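Local structure of SIRV coat protein (Sulfolobus islandicus rudivirus 1 variant YNP, 3F2E) at residues A[61-64]-A[65-69]; A[76-79]-A[80-84]. The protein serves as a coat protein of a rod-shaped archaeal virus, here its C-terminal domain, and probably packages the viral DNA. One frame throughout, in Å; residues are numbered along the deposited sequence. Where two conformers were deposited one is given.

Contact 1. Residues A[61-64]-A[65-69]; sequences AYYI and SAFNA
A61 O accepts a hydrogen bond from S65 N at 3.0 Å, an ordinary bond of the last turns of helix 50-67. Y62 repeats this link with A66. With CG anti to the backbone N (chi1 -170°), its ring swings along the helix, bringing CE1 to 3.6 Å from A66 CB; F67 CE2 lies only loosely beside the same ring atom. Y63 makes the aromatic part of the contact. Its ring offers one face to the edge of F67, a T-shaped pair with planes at 63°. F67 CD2 comes within 3.5 Å of Y63 CD1, and CE2 sits toward the rim of the tyrosine ring, not over its centre. Two backbone donors grip Y63 O from opposite faces of its carbonyl plane, F67 N at 3.0 Å and A69 N at 3.2 Å. Y63 CB rests 4.0 Å from A69 CB. I64 brings CG1 to 3.7 Å from A69 O, and its O receives a CA-H contact from N68. Beyond the segments, the Y63 ring also meets F35 edge-to-face. A helix C-terminus ended by a residue of positive phi, N68 (53°), is what this geometry represents, within a four-helix bundle.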
ATOM      1  N   ALA A  61       6.202   3.121   7.545  1.00 13.14           N
ATOM      2  CA  ALA A  61       6.528   3.601   8.879  1.00 14.96           C
ATOM      3  C   ALA A  61       5.569   4.714   9.326  1.00 13.94           C
ATOM      4  O   ALA A  61       5.093   4.705  10.463  1.00 15.60           O
ATOM      5  CB  ALA A  61       7.979   4.080   8.925  1.00 15.56           C
ATOM      6  N   TYR A  62       5.284   5.660   8.432  1.00 14.54           N
ATOM      7  CA  TYR A  62       4.379   6.757   8.763  1.00 14.10           C
ATOM      8  C   TYR A  62       2.957   6.280   9.074  1.00 16.33           C
ATOM      9  O   TYR A  62       2.347   6.732  10.045  1.00 16.83           O
ATOM     10  CB  TYR A  62       4.340   7.823   7.661  1.00 12.65           C
ATOM     11  CG  TYR A  62       3.596   9.061   8.112  1.00 14.56           C
ATOM     12  CD1 TYR A  62       2.220   9.181   7.915  1.00 17.25           C
ATOM     13  CD2 TYR A  62       4.263  10.096   8.759  1.00 17.80           C
ATOM     14  CE1 TYR A  62       1.528  10.308   8.344  1.00 21.82           C
ATOM     15  CE2 TYR A  62       3.581  11.226   9.199  1.00 17.25           C
ATOM     16  CZ  TYR A  62       2.216  11.326   8.982  1.00 24.06           C
ATOM     17  OH  TYR A  62       1.540  12.451   9.408  1.00 27.77           O
ATOM     18  N   TYR A  63       2.432   5.374   8.252  1.00 13.46           N
ATOM     19  CA  TYR A  63       1.059   4.910   8.436  1.00 14.10           C
ATOM     20  C   TYR A  63       0.919   4.073   9.709  1.00 18.50           C
ATOM     21  O   TYR A  63      -0.097   4.147  10.407  1.00 16.25           O
ATOM     22  CB  TYR A  63       0.538   4.179   7.185  1.00 11.94           C
ATOM     23  CG  TYR A  63      -0.062   5.117   6.153  1.00 12.82           C
ATOM     24  CD1 TYR A  63      -1.431   5.119   5.895  1.00 15.38           C
ATOM     25  CD2 TYR A  63       0.736   6.021   5.458  1.00 13.95           C
ATOM     26  CE1 TYR A  63      -1.984   5.987   4.963  1.00 17.31           C
ATOM     27  CE2 TYR A  63       0.190   6.890   4.525  1.00 16.14           C
ATOM     28  CZ  TYR A  63      -1.168   6.871   4.284  1.00 18.38           C
ATOM     29  OH  TYR A  63      -1.708   7.741   3.362  1.00 18.96           O
ATOM     30  N   ILE A  64       1.950   3.299  10.024  1.00 14.15           N
ATOM     31  CA  ILE A  64       1.970   2.538  11.267  1.00 13.71           C
ATOM     32  C   ILE A  64       1.946   3.491  12.462  1.00 17.21           C
ATOM     33  O   ILE A  64       1.163   3.313  13.399  1.00 19.60           O
ATOM     34  CB  ILE A  64       3.198   1.603  11.336  1.00 16.00           C
ATOM     35  CG1 ILE A  64       3.062   0.494  10.280  1.00 16.65           C
ATOM     36  CG2 ILE A  64       3.340   1.013  12.734  1.00 19.99           C
ATOM     37  CD1 ILE A  64       4.328  -0.322  10.053  1.00 18.05           C
ATOM     38  N   SER A  65       2.788   4.519  12.413  1.00 16.26           N
ATOM     39  CA  SER A  65       2.895   5.468  13.523  1.00 18.72           C
ATOM     40  C   SER A  65       1.659   6.349  13.690  1.00 19.51           C
ATOM     41  O   SER A  65       1.142   6.505  14.801  1.00 23.37           O
ATOM     42  CB  SER A  65       4.135   6.349  13.355  1.00 20.13           C
ATOM     43  OG  SER A  65       4.248   7.278  14.424  1.00 22.82           O
ATOM     44  N   ALA A  66       1.198   6.930  12.589  1.00 15.97           N
ATOM     45  CA  ALA A  66       0.139   7.934  12.630  1.00 19.34           C
ATOM     46  C   ALA A  66      -1.261   7.347  12.783  1.00 22.94           C
ATOM     47  O   ALA A  66      -2.134   7.970  13.394  1.00 22.02           O
ATOM     48  CB  ALA A  66       0.203   8.823  11.396  1.00 21.44           C
ATOM     49  N   PHE A  67      -1.479   6.157  12.233  1.00 17.42           N
ATOM     50  CA  PHE A  67      -2.832   5.596  12.172  1.00 19.42           C
ATOM     51  C   PHE A  67      -2.939   4.187  12.755  1.00 19.99           C
ATOM     52  O   PHE A  67      -3.986   3.538  12.634  1.00 20.09           O
ATOM     53  CB  PHE A  67      -3.342   5.571  10.726  1.00 19.06           C
ATOM     54  CG  PHE A  67      -3.101   6.847   9.961  1.00 21.32           C
ATOM     55  CD1 PHE A  67      -3.711   8.034  10.341  1.00 27.03           C
ATOM     56  CD2 PHE A  67      -2.283   6.852   8.840  1.00 19.87           C
ATOM     57  CE1 PHE A  67      -3.496   9.204   9.626  1.00 31.50           C
ATOM     58  CE2 PHE A  67      -2.067   8.014   8.121  1.00 22.46           C
ATOM     59  CZ  PHE A  67      -2.671   9.194   8.512  1.00 23.96           C
ATOM     60  N   ASN A  68      -1.868   3.712  13.382  1.00 16.99           N
ATOM     61  CA  ASN A  68      -1.823   2.340  13.879  1.00 21.11           C
ATOM     62  C   ASN A  68      -2.172   1.334  12.781  1.00 22.81           C
ATOM     63  O   ASN A  68      -2.869   0.348  13.028  1.00 19.52           O
ATOM     64  CB  ASN A  68      -2.768   2.158  15.072  1.00 20.15           C
ATOM     65  CG  ASN A  68      -2.490   0.883  15.848  1.00 35.38           C
ATOM     66  OD1 ASN A  68      -1.356   0.399  15.891  1.00 35.51           O
ATOM     67  ND2 ASN A  68      -3.527   0.333  16.474  1.00 44.12           N
ATOM     68  N   ALA A  69      -1.699   1.586  11.567  1.00 17.47           N
ATOM     69  CA  ALA A  69      -1.923   0.649  10.470  1.00 15.74           C
ATOM     70  C   ALA A  69      -1.288  -0.709  10.780  1.00 14.14           C
ATOM     71  O   ALA A  69      -0.244  -0.791  11.427  1.00 18.90           O
ATOM     72  CB  ALA A  69      -1.365   1.214   9.156  1.00 15.82           C
TER

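Contact 2. Residues A[76-79]-A[80-84]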
ATOM      1  N   ALA A  76       0.699  -6.589   2.348  1.00 13.58           N
ATOM      2  CA  ALA A  76      -0.217  -7.219   1.395  1.00 14.90           C
ATOM      3  C   ALA A  76      -0.720  -6.242   0.323  1.00 14.59           C
ATOM      4  O   ALA A  76      -0.834  -6.598  -0.853  1.00 15.90           O
ATOM      5  CB  ALA A  76      -1.385  -7.857   2.133  1.00 15.84           C
ATOM      6  N   VAL A  77      -1.027  -5.016   0.740  1.00 14.58           N
ATOM      7  CA  VAL A  77      -1.433  -3.965  -0.188  1.00 14.57           C
ATOM      8  C   VAL A  77      -0.287  -3.594  -1.139  1.00 14.59           C
ATOM      9  O   VAL A  77      -0.487  -3.440  -2.345  1.00 15.20           O
ATOM     10  CB  VAL A  77      -1.933  -2.715   0.578  1.00 13.00           C
ATOM     11  CG1 VAL A  77      -2.076  -1.519  -0.355  1.00 15.54           C
ATOM     12  CG2 VAL A  77      -3.259  -3.026   1.283  1.00 13.01           C
ATOM     13  N   THR A  78       0.920  -3.466  -0.595  1.00 13.57           N
ATOM     14  CA  THR A  78       2.091  -3.184  -1.422  1.00 15.19           C
ATOM     15  C   THR A  78       2.274  -4.286  -2.470  1.00 16.10           C
ATOM     16  O   THR A  78       2.553  -4.019  -3.644  1.00 14.30           O
ATOM     17  CB  THR A  78       3.362  -3.052  -0.561  1.00 14.04           C
ATOM     18  OG1 THR A  78       3.166  -2.027   0.429  1.00 13.86           O
ATOM     19  CG2 THR A  78       4.570  -2.703  -1.435  1.00 15.46           C
ATOM     20  N   ASP A  79       2.082  -5.526  -2.040  1.00 13.22           N
ATOM     21  CA  ASP A  79       2.252  -6.672  -2.919  1.00 15.12           C
ATOM     22  C   ASP A  79       1.265  -6.686  -4.092  1.00 16.43           C
ATOM     23  O   ASP A  79       1.646  -6.964  -5.234  1.00 16.21           O
ATOM     24  CB  ASP A  79       2.115  -7.975  -2.137  1.00 14.48           C
ATOM     25  CG  ASP A  79       2.280  -9.192  -3.029  1.00 22.68           C
ATOM     26  OD1 ASP A  79       3.425  -9.461  -3.455  1.00 20.19           O
ATOM     27  OD2 ASP A  79       1.260  -9.858  -3.327  1.00 21.69           O
ATOM     28  N   ILE A  80      -0.004  -6.403  -3.816  1.00 13.89           N
ATOM     29  CA  ILE A  80      -1.019  -6.504  -4.869  1.00 15.71           C
ATOM     30  C   ILE A  80      -0.876  -5.359  -5.877  1.00 18.25           C
ATOM     31  O   ILE A  80      -1.213  -5.501  -7.051  1.00 18.92           O
ATOM     32  CB  ILE A  80      -2.460  -6.615  -4.285  1.00 15.74           C
ATOM     33  CG1 ILE A  80      -3.410  -7.221  -5.325  1.00 21.50           C
ATOM     34  CG2 ILE A  80      -2.965  -5.271  -3.781  1.00 18.57           C
ATOM     35  CD1 ILE A  80      -4.722  -7.726  -4.747  1.00 22.46           C
ATOM     36  N   ILE A  81      -0.332  -4.233  -5.424  1.00 14.44           N
ATOM     37  CA  ILE A  81      -0.130  -3.086  -6.304  1.00 19.35           C
ATOM     38  C   ILE A  81       1.164  -3.154  -7.127  1.00 17.94           C
ATOM     39  O   ILE A  81       1.154  -2.854  -8.328  1.00 19.88           O
ATOM     40  CB  ILE A  81      -0.194  -1.756  -5.518  1.00 18.27           C
ATOM     41  CG1 ILE A  81      -1.588  -1.570  -4.916  1.00 18.44           C
ATOM     42  CG2 ILE A  81       0.144  -0.578  -6.432  1.00 19.97           C
ATOM     43  CD1 ILE A  81      -1.689  -0.403  -3.939  1.00 18.92           C
ATOM     44  N   THR A  82       2.262  -3.571  -6.499  1.00 16.80           N
ATOM     45  CA  THR A  82       3.582  -3.548  -7.143  1.00 17.73           C
ATOM     46  C   THR A  82       4.121  -4.907  -7.587  1.00 18.80           C
ATOM     47  O   THR A  82       5.019  -4.971  -8.429  1.00 18.26           O
ATOM     48  CB  THR A  82       4.657  -2.929  -6.220  1.00 18.47           C
ATOM     49  OG1 THR A  82       4.997  -3.861  -5.185  1.00 18.79           O
ATOM     50  CG2 THR A  82       4.164  -1.633  -5.607  1.00 18.55           C
ATOM     51  N   GLY A  83       3.601  -5.984  -7.000  1.00 17.88           N
ATOM     52  CA  GLY A  83       4.103  -7.324  -7.266  1.00 19.28           C
ATOM     53  C   GLY A  83       5.031  -7.882  -6.192  1.00 19.79           C
ATOM     54  O   GLY A  83       5.406  -9.058  -6.237  1.00 21.74           O
ATOM     55  N   SER A  84       5.407  -7.035  -5.232  0.75 16.25           N
ATOM     56  CA  SER A  84       6.304  -7.415  -4.136  0.75 16.99           C
ATOM     57  C   SER A  84       5.828  -6.767  -2.836  0.75 14.46           C
ATOM     58  O   SER A  84       5.413  -5.612  -2.846  0.75 16.29           O
ATOM     59  CB  SER A  84       7.736  -6.955  -4.439  0.75 16.93           C
ATOM     60  OG  SER A  84       8.564  -7.012  -3.284  0.75 15.99           O
TER
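Backbone bonds run from I80 N to A76 O, I81 N to V77 O and T82 N to T78 O, the last at 2.9 Å, and they carry the final turn of helix 71-82 to its end. G83 N closes the series on D79 O at 2.8 Å. Here the chain leaves helical geometry: G83 has phi 101°, where a CB would press on the carbonyl oxygen of T82. Past the glycine the chain folds back, and S84 O comes to 3.3 Å from D79 CA in a CA-H...O contact.

V77 and I81 lie side by side and point the same way, V77 CG1 meeting I81 CD1 at 3.8 Å. T82 holds its OG1 between the backbone N and the carbonyl carbon (chi1 74°), turning the hydroxyl back down the helix. OG1 donates to T78 O at 2.9 Å, from above the carbonyl plane, and accepts a hydrogen bond from S84 N at 3.2 Å. T78 O is thus held twice by T82, through N and OG1, and the threonine side chain joins the last helical turn to the chain beyond it. T78 CG2 reaches 3.3 Å from S84 O, whereas the hydroxyl of T78 bonds to L74 O, one turn earlier. D79 places OD1 alongside the G83 peptide, 3.4 Å from G83 O, a close approach of two acceptors and not a hydrogen bond. V77 and T78 also touch F35 of helix 29-46, and I80 packs on V18 of helix 9-22. G83 at positive phi ends the helix in the left-handed region, and the ST turn from T82 OG1 to S84 N spans it: a glycine-terminated helix C-terminus, here of the last helix of the four-helix bundle.

How the contacts relate
From the N terminus, helices 9-22 and 29-46 come first, and both contacts follow in series on the next two helices. Contact 1 finishes helix 50-67; a short connection then leads into helix 71-82, which contact 2 finishes in turn. Each is local to one helix end, so neither closes a long loop, and they neither nest nor cross. Their centres are about 18 Å apart, on opposite sides of the chain's centre, and their nearest atoms about 9 Å. F35 of helix 29-46 touches both. L74, between them in sequence, bridges the two: its side chain touches I64 and A69 of contact 1, and its O accepts the hydroxyl of T78 of contact 2.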